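Local coordinates for beta-N-acetylhexosaminidase (Thermotoga neapolitana, PDB 5BZA), which probably hydrolyses terminal non-reducing N-acetyl-D-hexosamine residues from N-acetyl-beta-D-hexosaminides, as a member of glycosyl hydrolase family 3, at residues L5-F10 and R28-L33; S61-G66 and M110-V115; K160-H165 and T204-A209; P177-S182 and A209-P214. All coordinates share one frame; numbering follows the deposited sequence.

Contact 1 of 4, residues L5-F10 and R28-L33; sequences LGKLFF and RPAGVL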
loop_
_atom_site.group_PDB
_atom_site.type_symbol
_atom_site.label_atom_id
_atom_site.label_comp_id
_atom_site.label_asym_id
_atom_site.label_seq_id
_atom_site.Cartn_x
_atom_site.Cartn_y
_atom_site.Cartn_z
ATOM N N LEU B 5 -5.590 4.895 -34.263
ATOM C CA LEU B 5 -4.904 6.157 -33.986
ATOM C C LEU B 5 -4.850 6.438 -32.501
ATOM O O LEU B 5 -4.035 7.281 -32.043
ATOM C CB LEU B 5 -5.598 7.318 -34.707
ATOM C CG LEU B 5 -5.367 7.199 -36.202
ATOM C CD1 LEU B 5 -6.024 8.338 -36.934
ATOM C CD2 LEU B 5 -3.859 7.214 -36.406
ATOM N N GLY B 6 -5.666 5.683 -31.754
ATOM C CA GLY B 6 -5.725 5.781 -30.318
ATOM C C GLY B 6 -4.420 5.312 -29.737
ATOM O O GLY B 6 -4.042 5.695 -28.638
ATOM N N LYS B 7 -3.695 4.498 -30.490
ATOM C CA LYS B 7 -2.387 4.071 -30.013
ATOM C C LYS B 7 -1.416 5.245 -29.865
ATOM O O LYS B 7 -0.430 5.159 -29.145
ATOM C CB LYS B 7 -1.840 2.978 -30.923
ATOM C CG LYS B 7 -2.696 1.718 -30.745
ATOM C CD LYS B 7 -2.204 0.486 -31.455
ATOM C CE LYS B 7 -3.173 -0.653 -31.158
ATOM N NZ LYS B 7 -2.818 -1.928 -31.834
ATOM N N LEU B 8 -1.721 6.367 -30.486
ATOM C CA LEU B 8 -0.810 7.490 -30.369
ATOM C C LEU B 8 -1.189 8.391 -29.196
ATOM O O LEU B 8 -0.704 9.521 -29.097
ATOM C CB LEU B 8 -0.777 8.309 -31.673
ATOM C CG LEU B 8 0.278 7.887 -32.708
ATOM C CD1 LEU B 8 0.090 6.438 -33.088
ATOM C CD2 LEU B 8 0.304 8.799 -33.959
ATOM N N PHE B 9 -2.021 7.886 -28.288
ATOM C CA PHE B 9 -2.439 8.701 -27.146
ATOM C C PHE B 9 -2.291 8.008 -25.810
ATOM O O PHE B 9 -2.586 6.819 -25.678
ATOM C CB PHE B 9 -3.882 9.160 -27.314
ATOM C CG PHE B 9 -4.033 10.143 -28.432
ATOM C CD1 PHE B 9 -3.653 11.467 -28.250
ATOM C CD2 PHE B 9 -4.523 9.740 -29.674
ATOM C CE1 PHE B 9 -3.766 12.359 -29.275
ATOM C CE2 PHE B 9 -4.649 10.647 -30.710
ATOM C CZ PHE B 9 -4.270 11.952 -30.513
ATOM N N PHE B 10 -1.855 8.800 -24.834
ATOM C CA PHE B 10 -1.657 8.379 -23.474
ATOM C C PHE B 10 -2.486 9.342 -22.641
ATOM O O PHE B 10 -2.184 10.534 -22.630
ATOM C CB PHE B 10 -0.177 8.450 -23.064
ATOM C CG PHE B 10 0.226 7.357 -22.089
ATOM C CD1 PHE B 10 -0.400 7.262 -20.827
ATOM C CD2 PHE B 10 1.238 6.446 -22.415
ATOM C CE1 PHE B 10 -0.029 6.266 -19.907
ATOM C CE2 PHE B 10 1.607 5.430 -21.496
ATOM C CZ PHE B 10 0.965 5.345 -20.240
ATOM N N ARG B 28 -10.018 4.083 -27.952
ATOM C CA ARG B 28 -9.018 3.050 -27.656
ATOM C C ARG B 28 -7.601 3.680 -27.454
ATOM O O ARG B 28 -6.636 3.301 -28.139
ATOM C CB ARG B 28 -8.956 2.017 -28.794
ATOM C CG ARG B 28 -10.289 1.372 -29.205
ATOM C CD ARG B 28 -10.977 0.612 -28.087
ATOM N NE ARG B 28 -12.355 0.256 -28.461
ATOM C CZ ARG B 28 -13.186 -0.469 -27.708
ATOM N NH1 ARG B 28 -12.772 -0.944 -26.539
ATOM N NH2 ARG B 28 -14.428 -0.719 -28.130
ATOM N N PRO B 29 -7.458 4.620 -26.500
ATOM C CA PRO B 29 -6.090 5.076 -26.241
ATOM C C PRO B 29 -5.258 3.919 -25.765
ATOM O O PRO B 29 -5.786 3.105 -24.991
ATOM C CB PRO B 29 -6.252 6.109 -25.126
ATOM C CG PRO B 29 -7.558 5.708 -24.448
ATOM C CD PRO B 29 -8.423 5.178 -25.541
ATOM N N ALA B 30 -3.992 3.860 -26.159
ATOM C CA ALA B 30 -3.159 2.742 -25.776
ATOM C C ALA B 30 -2.627 2.933 -24.361
ATOM O O ALA B 30 -2.287 1.945 -23.682
ATOM C CB ALA B 30 -2.002 2.576 -26.766
ATOM N N GLY B 31 -2.610 4.177 -23.883
ATOM C CA GLY B 31 -2.012 4.468 -22.590
ATOM C C GLY B 31 -2.957 5.111 -21.579
ATOM O O GLY B 31 -3.744 6.003 -21.942
ATOM N N VAL B 32 -2.856 4.661 -20.313
ATOM C CA VAL B 32 -3.704 5.120 -19.234
ATOM C C VAL B 32 -2.782 5.536 -18.098
ATOM O O VAL B 32 -1.963 4.741 -17.603
ATOM C CB VAL B 32 -4.710 3.977 -18.747
ATOM C CG1 VAL B 32 -5.388 4.340 -17.407
ATOM C CG2 VAL B 32 -5.770 3.671 -19.803
ATOM N N LEU B 33 -2.891 6.788 -17.705
ATOM C CA LEU B 33 -2.175 7.324 -16.555
ATOM C C LEU B 33 -3.235 7.582 -15.519
ATOM O O LEU B 33 -4.264 8.247 -15.827
ATOM C CB LEU B 33 -1.433 8.628 -16.886
ATOM C CG LEU B 33 -0.944 9.513 -15.719
ATOM C CD1 LEU B 33 -0.008 8.733 -14.792
ATOM C CD2 LEU B 33 -0.212 10.795 -16.248
#

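Contact 2 of 4, residues S61-G66 and M110-V115; sequences SSDHEG and MVFAPV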
loop_
_atom_site.group_PDB
_atom_site.type_symbol
_atom_site.label_atom_id
_atom_site.label_comp_id
_atom_site.label_asym_id
_atom_site.label_seq_id
_atom_site.Cartn_x
_atom_site.Cartn_y
_atom_site.Cartn_z
ATOM N N SER B 61 0.057 3.416 -16.248
ATOM C CA SER B 61 1.186 4.068 -15.637
ATOM C C SER B 61 0.759 4.949 -14.455
ATOM O O SER B 61 -0.419 5.324 -14.318
ATOM C CB SER B 61 1.917 4.923 -16.710
ATOM O OG SER B 61 3.202 5.274 -16.250
ATOM N N SER B 62 1.733 5.318 -13.630
ATOM C CA SER B 62 1.539 6.301 -12.571
ATOM C C SER B 62 2.729 7.255 -12.520
ATOM O O SER B 62 3.792 6.968 -13.118
ATOM C CB SER B 62 1.398 5.619 -11.217
ATOM O OG SER B 62 2.693 5.199 -10.795
ATOM N N ASP B 63 2.574 8.331 -11.747
ATOM C CA ASP B 63 3.679 9.243 -11.467
ATOM C C ASP B 63 4.345 8.938 -10.133
ATOM O O ASP B 63 4.851 9.849 -9.464
ATOM C CB ASP B 63 3.227 10.713 -11.435
ATOM C CG ASP B 63 2.884 11.260 -12.793
ATOM O OD1 ASP B 63 3.489 10.814 -13.780
ATOM O OD2 ASP B 63 2.038 12.184 -12.856
ATOM N N HIS B 64 4.342 7.683 -9.728
ATOM C CA HIS B 64 4.868 7.366 -8.428
ATOM C C HIS B 64 6.382 7.284 -8.455
ATOM O O HIS B 64 6.952 6.217 -8.637
ATOM C CB HIS B 64 4.259 6.061 -7.863
ATOM C CG HIS B 64 4.579 5.856 -6.414
ATOM N ND1 HIS B 64 3.759 6.300 -5.402
ATOM C CD2 HIS B 64 5.687 5.363 -5.812
ATOM C CE1 HIS B 64 4.326 6.039 -4.237
ATOM N NE2 HIS B 64 5.501 5.479 -4.456
ATOM N N GLU B 65 7.034 8.428 -8.225
ATOM C CA GLU B 65 8.484 8.531 -8.324
ATOM C C GLU B 65 9.188 8.047 -7.097
ATOM O O GLU B 65 10.371 7.643 -7.144
ATOM C CB GLU B 65 8.919 9.992 -8.572
ATOM C CG GLU B 65 8.496 10.555 -9.914
ATOM C CD GLU B 65 8.883 12.042 -10.123
ATOM O OE1 GLU B 65 9.548 12.665 -9.274
ATOM O OE2 GLU B 65 8.524 12.572 -11.188
ATOM N N GLY B 66 8.496 8.187 -5.976
ATOM C CA GLY B 66 9.151 8.052 -4.691
ATOM C C GLY B 66 9.562 9.456 -4.266
ATOM O O GLY B 66 9.761 10.348 -5.106
ATOM N N MET B 110 3.888 0.355 -16.367
ATOM C CA MET B 110 4.856 1.405 -16.669
ATOM C C MET B 110 4.869 2.327 -15.469
ATOM O O MET B 110 3.896 2.395 -14.735
ATOM C CB MET B 110 4.490 2.171 -17.950
ATOM C CG MET B 110 5.499 3.284 -18.332
ATOM S SD MET B 110 5.186 4.020 -19.965
ATOM C CE MET B 110 5.824 2.718 -21.029
ATOM N N VAL B 111 5.986 2.994 -15.246
ATOM C CA VAL B 111 6.045 4.072 -14.305
ATOM C C VAL B 111 6.734 5.277 -15.002
ATOM O O VAL B 111 7.721 5.139 -15.728
ATOM C CB VAL B 111 6.792 3.652 -13.029
ATOM C CG1 VAL B 111 8.288 3.360 -13.345
ATOM C CG2 VAL B 111 6.608 4.694 -11.921
ATOM N N PHE B 112 6.199 6.466 -14.754
ATOM C CA PHE B 112 6.786 7.682 -15.292
ATOM C C PHE B 112 7.896 8.089 -14.320
ATOM O O PHE B 112 7.782 9.101 -13.614
ATOM C CB PHE B 112 5.723 8.771 -15.473
ATOM C CG PHE B 112 4.752 8.489 -16.593
ATOM C CD1 PHE B 112 5.061 7.597 -17.586
ATOM C CD2 PHE B 112 3.537 9.161 -16.668
ATOM C CE1 PHE B 112 4.182 7.357 -18.654
ATOM C CE2 PHE B 112 2.642 8.922 -17.734
ATOM C CZ PHE B 112 2.974 8.003 -18.726
ATOM N N ALA B 113 8.955 7.276 -14.318
ATOM C CA ALA B 113 10.142 7.469 -13.508
ATOM C C ALA B 113 11.223 6.551 -14.099
ATOM O O ALA B 113 10.880 5.647 -14.860
ATOM C CB ALA B 113 9.876 7.128 -12.081
ATOM N N PRO B 114 12.512 6.786 -13.791
ATOM C CA PRO B 114 13.125 7.826 -12.949
ATOM C C PRO B 114 13.318 9.202 -13.627
ATOM O O PRO B 114 13.363 9.327 -14.847
ATOM C CB PRO B 114 14.501 7.226 -12.607
ATOM C CG PRO B 114 14.850 6.470 -13.818
ATOM C CD PRO B 114 13.544 5.897 -14.365
ATOM N N VAL B 115 13.386 10.221 -12.779
ATOM C CA VAL B 115 13.830 11.560 -13.123
ATOM C C VAL B 115 15.328 11.542 -13.298
ATOM O O VAL B 115 16.064 11.168 -12.351
ATOM C CB VAL B 115 13.469 12.564 -12.017
ATOM C CG1 VAL B 115 14.286 13.917 -12.175
ATOM C CG2 VAL B 115 11.977 12.770 -12.000
HETATM O O HOH W 1 3.310 2.879 -11.966
#

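Contact 3 of 4, residues K160-H165 and T204-A209; sequences KHFPGH and TAVMTA. With CD (cadmium ion), chain N.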
loop_
_atom_site.group_PDB
_atom_site.type_symbol
_atom_site.label_atom_id
_atom_site.label_comp_id
_atom_site.label_asym_id
_atom_site.label_seq_id
_atom_site.Cartn_x
_atom_site.Cartn_y
_atom_site.Cartn_z
ATOM N N LYS B 160 12.787 10.700 -17.805
ATOM C CA LYS B 160 12.311 12.057 -18.058
ATOM C C LYS B 160 13.257 13.057 -17.384
ATOM O O LYS B 160 13.971 12.682 -16.452
ATOM C CB LYS B 160 10.863 12.214 -17.533
ATOM C CG LYS B 160 10.742 12.062 -16.021
ATOM C CD LYS B 160 9.279 11.985 -15.591
ATOM C CE LYS B 160 9.160 11.791 -14.092
ATOM N NZ LYS B 160 7.751 11.724 -13.661
ATOM N N HIS B 161 13.301 14.312 -17.859
ATOM C CA HIS B 161 12.631 14.752 -19.075
ATOM C C HIS B 161 13.663 15.122 -20.143
ATOM O O HIS B 161 14.398 16.106 -19.994
ATOM C CB HIS B 161 11.720 15.972 -18.815
ATOM C CG HIS B 161 10.974 15.939 -17.508
ATOM N ND1 HIS B 161 11.583 16.132 -16.284
ATOM C CD2 HIS B 161 9.654 15.778 -17.252
ATOM C CE1 HIS B 161 10.675 16.075 -15.330
ATOM N NE2 HIS B 161 9.506 15.842 -15.887
ATOM N N PHE B 162 13.676 14.370 -21.238
ATOM C CA PHE B 162 14.668 14.549 -22.285
ATOM C C PHE B 162 14.564 15.947 -22.942
ATOM O O PHE B 162 13.474 16.333 -23.377
ATOM C CB PHE B 162 14.480 13.450 -23.343
ATOM C CG PHE B 162 15.312 13.656 -24.572
ATOM C CD1 PHE B 162 16.617 13.188 -24.624
ATOM C CD2 PHE B 162 14.815 14.368 -25.644
ATOM C CE1 PHE B 162 17.391 13.411 -25.734
ATOM C CE2 PHE B 162 15.608 14.619 -26.762
ATOM C CZ PHE B 162 16.880 14.131 -26.804
ATOM N N PRO B 163 15.701 16.656 -23.126
ATOM C CA PRO B 163 17.082 16.231 -22.872
ATOM C C PRO B 163 17.613 16.666 -21.491
ATOM O O PRO B 163 18.805 16.584 -21.237
ATOM C CB PRO B 163 17.865 16.933 -23.996
ATOM C CG PRO B 163 17.119 18.282 -24.142
ATOM C CD PRO B 163 15.649 17.917 -23.916
ATOM N N GLY B 164 16.752 17.164 -20.626
ATOM C CA GLY B 164 17.201 17.535 -19.302
ATOM C C GLY B 164 16.591 18.849 -18.902
ATOM O O GLY B 164 16.803 19.866 -19.587
ATOM N N HIS B 165 15.921 18.832 -17.739
ATOM C CA HIS B 165 15.039 19.907 -17.284
ATOM C C HIS B 165 15.682 20.666 -16.108
ATOM O O HIS B 165 15.112 21.628 -15.579
ATOM C CB HIS B 165 13.676 19.293 -16.856
ATOM C CG HIS B 165 12.523 20.260 -16.794
ATOM N ND1 HIS B 165 12.549 21.427 -16.051
ATOM C CD2 HIS B 165 11.286 20.201 -17.350
ATOM C CE1 HIS B 165 11.387 22.056 -16.176
ATOM N NE2 HIS B 165 10.605 21.337 -16.967
ATOM N N THR B 204 13.083 0.797 -22.225
ATOM C CA THR B 204 12.610 1.996 -21.531
ATOM C C THR B 204 11.765 2.868 -22.458
ATOM O O THR B 204 11.899 2.793 -23.665
ATOM C CB THR B 204 13.812 2.859 -20.962
ATOM O OG1 THR B 204 13.299 3.973 -20.220
ATOM C CG2 THR B 204 14.702 3.444 -22.085
ATOM N N ALA B 205 10.863 3.682 -21.905
ATOM C CA ALA B 205 10.292 4.770 -22.717
ATOM C C ALA B 205 11.041 6.079 -22.383
ATOM O O ALA B 205 11.741 6.176 -21.373
ATOM C CB ALA B 205 8.757 4.918 -22.497
ATOM N N VAL B 206 10.900 7.078 -23.242
ATOM C CA VAL B 206 11.502 8.384 -22.961
ATOM C C VAL B 206 10.411 9.452 -22.994
ATOM O O VAL B 206 9.653 9.541 -23.971
ATOM C CB VAL B 206 12.594 8.770 -23.983
ATOM C CG1 VAL B 206 13.067 10.212 -23.716
ATOM C CG2 VAL B 206 13.739 7.800 -23.917
ATOM N N MET B 207 10.342 10.263 -21.942
ATOM C CA MET B 207 9.442 11.422 -21.947
ATOM C C MET B 207 10.199 12.739 -22.261
ATOM O O MET B 207 11.264 12.982 -21.723
ATOM C CB MET B 207 8.703 11.530 -20.598
ATOM C CG MET B 207 7.542 12.518 -20.654
ATOM S SD MET B 207 6.687 12.845 -19.061
ATOM C CE MET B 207 5.859 11.261 -18.763
ATOM N N THR B 208 9.642 13.582 -23.122
ATOM C CA THR B 208 10.298 14.856 -23.528
ATOM C C THR B 208 10.023 15.968 -22.557
ATOM O O THR B 208 9.054 15.893 -21.800
ATOM C CB THR B 208 9.851 15.327 -24.924
ATOM O OG1 THR B 208 8.450 15.630 -24.901
ATOM C CG2 THR B 208 10.131 14.241 -25.954
ATOM N N ALA B 209 10.914 16.954 -22.510
ATOM C CA ALA B 209 10.677 18.133 -21.705
ATOM C C ALA B 209 10.052 19.252 -22.508
ATOM O O ALA B 209 10.550 19.583 -23.601
ATOM C CB ALA B 209 11.965 18.600 -21.083
HETATM CD CD CD N . 6.915 16.595 -15.552
#

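Contact 4 of 4, residues P177-S182 and A209-P214; sequences PTVNAS and AHVKYP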
loop_
_atom_site.group_PDB
_atom_site.type_symbol
_atom_site.label_atom_id
_atom_site.label_comp_id
_atom_site.label_asym_id
_atom_site.label_seq_id
_atom_site.Cartn_x
_atom_site.Cartn_y
_atom_site.Cartn_z
ATOM N N PRO B 177 9.814 27.100 -19.919
ATOM C CA PRO B 177 11.113 27.455 -19.341
ATOM C C PRO B 177 12.188 27.467 -20.414
ATOM O O PRO B 177 11.960 26.988 -21.527
ATOM C CB PRO B 177 11.361 26.345 -18.303
ATOM C CG PRO B 177 10.009 25.653 -18.125
ATOM C CD PRO B 177 9.354 25.772 -19.458
ATOM N N THR B 178 13.341 28.016 -20.064
ATOM C CA THR B 178 14.479 28.094 -20.956
ATOM C C THR B 178 15.744 27.553 -20.294
ATOM O O THR B 178 16.028 27.871 -19.134
ATOM C CB THR B 178 14.680 29.558 -21.408
ATOM O OG1 THR B 178 13.658 29.879 -22.361
ATOM C CG2 THR B 178 16.049 29.762 -22.042
ATOM N N VAL B 179 16.478 26.700 -21.003
ATOM C CA VAL B 179 17.807 26.253 -20.539
ATOM C C VAL B 179 18.852 26.808 -21.516
ATOM O O VAL B 179 18.738 26.602 -22.721
ATOM C CB VAL B 179 17.897 24.717 -20.443
ATOM C CG1 VAL B 179 19.319 24.227 -20.431
ATOM C CG2 VAL B 179 17.125 24.220 -19.201
ATOM N N ASN B 180 19.856 27.520 -21.012
ATOM C CA ASN B 180 20.755 28.267 -21.927
ATOM C C ASN B 180 21.956 27.464 -22.339
ATOM O O ASN B 180 22.807 27.965 -23.078
ATOM C CB ASN B 180 21.274 29.535 -21.268
ATOM C CG ASN B 180 20.206 30.529 -21.041
ATOM O OD1 ASN B 180 19.352 30.776 -21.911
ATOM N ND2 ASN B 180 20.194 31.079 -19.832
ATOM N N ALA B 181 22.062 26.248 -21.814
ATOM C CA ALA B 181 23.225 25.419 -22.079
ATOM C C ALA B 181 23.443 25.199 -23.573
ATOM O O ALA B 181 22.495 24.986 -24.335
ATOM C CB ALA B 181 23.077 24.035 -21.350
ATOM N N SER B 182 24.701 25.256 -23.990
ATOM C CA SER B 182 25.077 24.847 -25.347
ATOM C C SER B 182 24.921 23.330 -25.521
ATOM O O SER B 182 24.982 22.569 -24.542
ATOM C CB SER B 182 26.508 25.243 -25.629
ATOM O OG SER B 182 27.366 24.451 -24.816
ATOM N N ALA B 209 10.914 16.954 -22.510
ATOM C CA ALA B 209 10.677 18.133 -21.705
ATOM C C ALA B 209 10.052 19.252 -22.508
ATOM O O ALA B 209 10.550 19.583 -23.601
ATOM C CB ALA B 209 11.965 18.600 -21.083
ATOM N N HIS B 210 9.053 19.921 -21.933
ATOM C CA HIS B 210 8.468 21.111 -22.558
ATOM C C HIS B 210 9.371 22.286 -22.210
ATOM O O HIS B 210 8.989 23.157 -21.422
ATOM C CB HIS B 210 7.049 21.433 -22.065
ATOM C CG HIS B 210 6.020 20.378 -22.359
ATOM N ND1 HIS B 210 6.068 19.550 -23.447
ATOM C CD2 HIS B 210 4.902 20.034 -21.660
ATOM C CE1 HIS B 210 5.021 18.729 -23.427
ATOM N NE2 HIS B 210 4.309 19.007 -22.350
ATOM N N VAL B 211 10.601 22.254 -22.708
ATOM C CA VAL B 211 11.555 23.283 -22.376
ATOM C C VAL B 211 12.265 23.698 -23.657
ATOM O O VAL B 211 12.592 22.849 -24.497
ATOM C CB VAL B 211 12.589 22.807 -21.315
ATOM C CG1 VAL B 211 13.794 23.785 -21.234
ATOM C CG2 VAL B 211 11.907 22.562 -19.955
ATOM N N LYS B 212 12.485 24.993 -23.782
ATOM C CA LYS B 212 13.281 25.555 -24.880
ATOM C C LYS B 212 14.778 25.628 -24.558
ATOM O O LYS B 212 15.180 26.104 -23.479
ATOM C CB LYS B 212 12.759 26.946 -25.243
ATOM C CG LYS B 212 13.247 27.487 -26.566
ATOM C CD LYS B 212 12.400 28.684 -26.983
ATOM C CE LYS B 212 12.068 29.628 -25.812
ATOM N NZ LYS B 212 11.277 30.816 -26.342
ATOM N N TYR B 213 15.586 25.155 -25.520
ATOM C CA TYR B 213 17.040 25.213 -25.453
ATOM C C TYR B 213 17.623 26.184 -26.552
ATOM O O TYR B 213 18.127 25.757 -27.587
ATOM C CB TYR B 213 17.590 23.795 -25.605
ATOM C CG TYR B 213 17.015 22.872 -24.554
ATOM C CD1 TYR B 213 15.758 22.288 -24.720
ATOM C CD2 TYR B 213 17.711 22.617 -23.379
ATOM C CE1 TYR B 213 15.215 21.456 -23.732
ATOM C CE2 TYR B 213 17.184 21.775 -22.401
ATOM C CZ TYR B 213 15.939 21.209 -22.581
ATOM O OH TYR B 213 15.417 20.384 -21.608
ATOM N N PRO B 214 17.555 27.498 -26.294
ATOM C CA PRO B 214 17.862 28.512 -27.330
ATOM C C PRO B 214 19.216 28.342 -28.030
ATOM O O PRO B 214 19.233 28.579 -29.220
ATOM C CB PRO B 214 17.822 29.831 -26.559
ATOM C CG PRO B 214 16.921 29.573 -25.438
ATOM C CD PRO B 214 17.089 28.111 -25.042
#

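Contact 1 of 4, residues L5-F10 and R28-L33
The backbones of Phe10 and Gly31 run parallel as neighbouring strands, their CA atoms 4.0 Å apart, and Gly31 N donates to Phe9 O at 3.2 Å. Upstream, the 3-10 turn at residues 5-7 lies against the chain leaving helix 18-27, where Ala30 N bonds to Gly6 O at 3.1 Å and only weakly to Phe9 O. Gly6 O also accepts from Phe9 N, and the two donors reach it from opposite faces of its carbonyl plane.

Phe10 lays its ring over the Gly31 backbone. Gly31 CA sits 3.5 Å from the ring centroid, almost on the ring normal, a CH-pi contact. The ring's far edge reaches along the strand, Phe10 CE1 lying 4.1 Å from Leu33 CB. The small methyl of Ala30 rests on Lys7 CA at 3.6 Å, while Lys7 sends its extended chain off to a salt bridge with Asp310.

This is the opening beta-alpha-beta unit of the TIM-barrel domain. Its chemistry is mainly backbone bonding plus one ring on a glycine: the Phe10 ring and Arg28 O occupy the places where side chains would start, so Gly31 gives the ring room on the strand and Gly6 lets the turn come close to Arg28 O.

Contact 2 of 4, residues S61-G66 and M110-V115
Ser61 and Phe112 meet where adjacent parallel strands of the TIM-barrel domain, 59-62 and 110-111, run out into their C-terminal loops. Ser61 OG, anti to its backbone N (chi1 -164°), is carried over one face of the Phe112 ring, 3.2 Å above the plane and offset toward the rim. Its CB adds a CH-pi contact. Serine suits this place, being small enough to lie under the ring face while its hydroxyl bonds weakly to Met110 O.

Asp63 comes to the same ring from another direction: OD1 lies in the ring plane at its edge, 3.3 Å from Phe112 CD2, where the ring hydrogens offer a slightly positive rim. The backbone of Phe112 is tied to Ser62, Phe112 N donating to Ser62 O at 3.0 Å.

Ser62 has OG between its backbone N and carbonyl carbon (chi1 76°). There it accepts from His64 N, closing an ST turn, and also meets a water that donates to Met110 O.

Beyond the turn, Glu65 stretches out so that its carboxylate touches Val115, while its charge is met by Lys160 and Arg130. Val115 CG2 lies over the flat face of the carboxylate, 3.6 Å from Glu65 OE2 and 3.7 Å from Glu65 OE1.

Contact 3 of 4, residues K160-H165 and T204-A209
His161 lays its CB against the methyl of Ala209, with 3.5 Å between the two CB atoms. Alanine suits this place because its methyl is short enough to lie against His161 CB without reaching the ring. The ring is flanked on both faces, by Lys160 CB on one and, opposite, by His165 CD2 offset toward the rim. His165 CD2 in turn comes within 4.1 Å of Ala209 CB.

His161 NE2 binds a cadmium ion at 2.7 Å, and Asp245 completes the protein ligands of that site. On the ring's other nitrogen, ND1 is hydrogen-bonded to Asp117. Here Asp117 is second-shell to the cadmium ion, and its carboxylate would be expected to fix the ring's rotation and to make NE2 a stronger electron donor toward the metal.

Strands 156-162 and 205-208 are parallel neighbours in the TIM-barrel domain, and the contact lies at their C-terminal ends, where barrels of this kind carry their active sites. Phe162 clamps the pair with both its backbone groups: its N donates to Met207 O at 2.8 Å, and its O accepts from Ala209 N at 2.8 Å. Cis peptide bonds precede both His161 and Pro163, and the chain turns a corner at His161.

Phe162 CG stands anti to its backbone N (chi1 171°), which leads the ring away from strand 205-208 and leaves CB to meet Val206 CG1 at 3.6 Å. The ring is covered on one face by Pro163 CB. Further back, Lys160 CB packs on Met207 CB at 3.8 Å, while the extended lysine chain carries its ammonium off to Phe112 O and Glu65.

Contact 4 of 4, residues P177-S182 and A209-P214
Val179 (chi1 161°) and Val211 (chi1 166°) both set CG1 anti to the backbone N and CG2 beside it, a choice that brings Val179 CG2 to within 3.9 Å of Val211 CG1. Tyr213, with CG beside its backbone N (chi1 -57°), lies alongside Val179 and points the same way, its CE2 being 3.6 Å from Val179 CB.

The segments belong to two loops of the TIM-barrel domain that follow strands 156-162 and 205-208. They are joined by a single bridge between Thr178 and Lys212: Lys212 N donates to Pro177 O at 3.1 Å, and Val179 N to Lys212 O at 2.9 Å.

A branched valine suits position 211, where CG1 meets Val179 and covers one face of the Tyr213 ring near its rim. The Val211 and Pro177 side chains cross at about a right angle, Val211 CG2 lying nearest Pro177 CG and CD. Tyrosine gives both an apolar flank for valine and a hydroxyl, which bonds to Gly164 O. His210 turns away from the contact and is held by Thr222 and Ala246.

On the more exposed side Thr178 lies beside the aliphatic part of Lys212, and its methyl meets Pro214: Thr178 CG2 is 3.5 Å from Pro214 CG.

All four contacts lie in the N-terminal TIM-barrel domain, and contacts 1 to 3 join strands of its eight-stranded parallel sheet. In order along the chain, contact 1 closes before contact 2 opens and contact 2 before contact 3, whereas contacts 3 and 4 interlock, alternating their segments and sharing Ala209. Centres of contacts 1 and 2 are 18 Å apart, 2 and 3 12 Å, 3 and 4 13 Å. Phe10 meets Phe112 between the first two, and Lys160 ties contact 2 to contact 3. Tyr213 OH of contact 4 bonds to Gly164 O in the loop following strand 156-162. A chain of contacts thus runs from the first strands to the loops at the strands' C-terminal ends, where His161 binds cadmium.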